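Local coordinates for protein SAM-dependent O-methyltransferase (Thermotoga maritima, PDB 1O54) that probably catalyses the S-adenosyl-L-methionine-dependent N1-methylation of adenosine 58 in tRNA, working as a homotetramer, at residues R25-E31 with K74-P80. Numbering follows the deposited sequence.
Sequences RVLLSFE and KGYILIP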
loop_
_atom_site.group_PDB
_atom_site.type_symbol
_atom_site.label_atom_id
_atom_site.label_comp_id
_atom_site.label_asym_id
_atom_site.label_seq_id
_atom_site.Cartn_x
_atom_site.Cartn_y
_atom_site.Cartn_z
ATOM N N ARG A 25 37.006 0.543 -0.129
ATOM C CA ARG A 25 35.850 1.359 0.254
ATOM C C ARG A 25 35.372 0.987 1.664
ATOM O O ARG A 25 35.312 -0.178 2.018
ATOM C CB ARG A 25 34.724 1.155 -0.759
ATOM C CG ARG A 25 35.210 1.350 -2.192
ATOM C CD ARG A 25 34.164 1.857 -3.153
ATOM N NE ARG A 25 33.545 3.099 -2.670
ATOM C CZ ARG A 25 32.662 3.800 -3.374
ATOM N NH1 ARG A 25 32.306 3.403 -4.598
ATOM N NH2 ARG A 25 32.128 4.899 -2.858
ATOM N N VAL A 26 35.085 1.986 2.477
ATOM C CA VAL A 26 34.528 1.760 3.801
ATOM C C VAL A 26 33.300 2.616 3.957
ATOM O O VAL A 26 33.155 3.667 3.305
ATOM C CB VAL A 26 35.509 2.152 4.941
ATOM C CG1 VAL A 26 36.673 1.225 4.950
ATOM C CG2 VAL A 26 35.948 3.565 4.796
ATOM N N LEU A 27 32.458 2.198 4.869
ATOM C CA LEU A 27 31.287 2.937 5.228
ATOM C C LEU A 27 31.397 3.275 6.700
ATOM O O LEU A 27 31.495 2.369 7.536
ATOM C CB LEU A 27 30.054 2.086 4.987
ATOM C CG LEU A 27 28.733 2.692 5.419
ATOM C CD1 LEU A 27 28.458 3.950 4.669
ATOM C CD2 LEU A 27 27.656 1.693 5.172
ATOM N N LEU A 28 31.417 4.566 7.024
ATOM C CA LEU A 28 31.479 5.005 8.409
ATOM C C LEU A 28 30.077 5.428 8.872
ATOM O O LEU A 28 29.469 6.324 8.270
ATOM C CB LEU A 28 32.459 6.165 8.561
ATOM C CG LEU A 28 33.838 5.887 7.964
ATOM C CD1 LEU A 28 34.755 7.092 8.063
ATOM C CD2 LEU A 28 34.484 4.663 8.633
ATOM N N SER A 29 29.577 4.797 9.932
ATOM C CA SER A 29 28.182 4.961 10.333
ATOM C C SER A 29 28.093 5.549 11.742
ATOM O O SER A 29 28.673 5.007 12.673
ATOM C CB SER A 29 27.495 3.602 10.262
ATOM O OG SER A 29 26.131 3.707 10.599
ATOM N N PHE A 30 27.351 6.653 11.905
ATOM C CA PHE A 30 27.297 7.391 13.169
ATOM C C PHE A 30 25.943 7.310 13.904
ATOM O O PHE A 30 24.941 6.939 13.310
ATOM C CB PHE A 30 27.741 8.835 12.900
ATOM C CG PHE A 30 29.210 8.933 12.606
ATOM C CD1 PHE A 30 29.683 8.755 11.315
ATOM C CD2 PHE A 30 30.124 9.126 13.632
ATOM C CE1 PHE A 30 31.045 8.776 11.054
ATOM C CE2 PHE A 30 31.476 9.140 13.375
ATOM C CZ PHE A 30 31.928 8.967 12.072
ATOM N N GLU A 31 25.947 7.663 15.197
ATOM C CA GLU A 31 24.748 7.590 16.066
ATOM C C GLU A 31 23.520 8.316 15.499
ATOM O O GLU A 31 22.393 7.822 15.639
ATOM C CB GLU A 31 25.039 8.130 17.478
ATOM C CG GLU A 31 26.058 7.338 18.308
ATOM C CD GLU A 31 26.359 7.977 19.665
ATOM O OE1 GLU A 31 26.325 9.233 19.778
ATOM O OE2 GLU A 31 26.646 7.231 20.635
ATOM N N LYS A 74 30.896 9.179 18.166
ATOM C CA LYS A 74 31.192 7.759 17.968
ATOM C C LYS A 74 30.585 7.256 16.658
ATOM O O LYS A 74 29.364 7.351 16.439
ATOM C CB LYS A 74 30.624 6.935 19.144
ATOM C CG LYS A 74 31.009 5.444 19.130
ATOM C CD LYS A 74 30.328 4.650 20.261
ATOM C CE LYS A 74 28.854 4.426 19.966
ATOM N NZ LYS A 74 28.166 3.637 21.008
ATOM N N GLY A 75 31.431 6.697 15.800
ATOM C CA GLY A 75 30.961 6.000 14.610
ATOM C C GLY A 75 31.521 4.601 14.543
ATOM O O GLY A 75 32.364 4.224 15.346
ATOM N N TYR A 76 31.051 3.838 13.569
ATOM C CA TYR A 76 31.513 2.474 13.345
ATOM C C TYR A 76 31.999 2.287 11.914
ATOM O O TYR A 76 31.408 2.806 10.972
ATOM C CB TYR A 76 30.356 1.521 13.622
ATOM C CG TYR A 76 30.042 1.427 15.078
ATOM C CD1 TYR A 76 29.041 2.207 15.644
ATOM C CD2 TYR A 76 30.737 0.545 15.895
ATOM C CE1 TYR A 76 28.742 2.096 16.996
ATOM C CE2 TYR A 76 30.457 0.439 17.242
ATOM C CZ TYR A 76 29.456 1.222 17.787
ATOM O OH TYR A 76 29.175 1.098 19.130
ATOM N N ILE A 77 33.049 1.478 11.747
ATOM C CA ILE A 77 33.610 1.163 10.422
ATOM C C ILE A 77 32.919 -0.071 9.904
ATOM O O ILE A 77 32.850 -1.106 10.603
ATOM C CB ILE A 77 35.135 0.865 10.561
ATOM C CG1 ILE A 77 35.891 2.073 11.124
ATOM C CG2 ILE A 77 35.726 0.437 9.220
ATOM C CD1 ILE A 77 37.207 1.688 11.838
ATOM N N LEU A 78 32.391 0.033 8.680
ATOM C CA LEU A 78 31.650 -1.039 8.037
ATOM C C LEU A 78 32.162 -1.230 6.614
ATOM O O LEU A 78 32.766 -0.323 6.032
ATOM C CB LEU A 78 30.134 -0.745 8.011
ATOM C CG LEU A 78 29.479 -0.472 9.380
ATOM C CD1 LEU A 78 28.050 -0.069 9.218
ATOM C CD2 LEU A 78 29.571 -1.678 10.340
ATOM N N ILE A 79 31.903 -2.418 6.083
ATOM C CA ILE A 79 32.187 -2.723 4.707
ATOM C C ILE A 79 30.860 -2.436 4.000
ATOM O O ILE A 79 29.840 -3.006 4.346
ATOM C CB ILE A 79 32.567 -4.199 4.502
ATOM C CG1 ILE A 79 33.848 -4.567 5.276
ATOM C CG2 ILE A 79 32.766 -4.471 3.012
ATOM C CD1 ILE A 79 35.028 -3.722 4.979
ATOM N N PRO A 80 30.851 -1.554 3.024
ATOM C CA PRO A 80 29.603 -1.262 2.309
ATOM C C PRO A 80 29.057 -2.470 1.572
ATOM O O PRO A 80 29.817 -3.287 1.017
ATOM C CB PRO A 80 29.995 -0.178 1.288
ATOM C CG PRO A 80 31.414 0.034 1.417
ATOM C CD PRO A 80 31.991 -0.840 2.478
HETATM O O HOH W 1 27.694 9.632 16.389
#
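Arg25 lays its aliphatic base near the Pro80 ring (Arg25 CB to Pro80 CG 4.1 Å), while its guanidinium forms a salt bridge with Glu85 of helix 82-87. Proline, lacking an amide hydrogen, suits the point where pairing stops. Leu27 forms both hydrogen bonds of its antiparallel pair with Leu78 (N to Leu78 O and O to Leu78 N, each 2.8 Å); both leucines are buried and apolar. Strands 25-30 and 74-78 are central in the N-terminal four-stranded antiparallel sheet of this TRM61-family protein, apart from the Rossmann-like SAM-binding domain. Leu28, in a non-hydrogen-bonded pair with Ile77, packs its buried CD2 on Ile77 CG1 at 3.9 Å. Ser29 hydrogen-bonds Tyr76 twice through the backbone; small, it leaves room for Leu78 where Arg233 of the second subunit packs, and its OG hydrogen-bonds Glu35. Phe30 covers Gly75, whose CA makes a CH-pi contact 3.7 Å from the ring centroid; a CB there would clash. Exposed Glu31 OE2 makes a long salt bridge to Lys74 NZ (3.9 Å), which also binds Arg273 O and Glu274 of the second subunit; a water joins Glu31 N to Lys74 O.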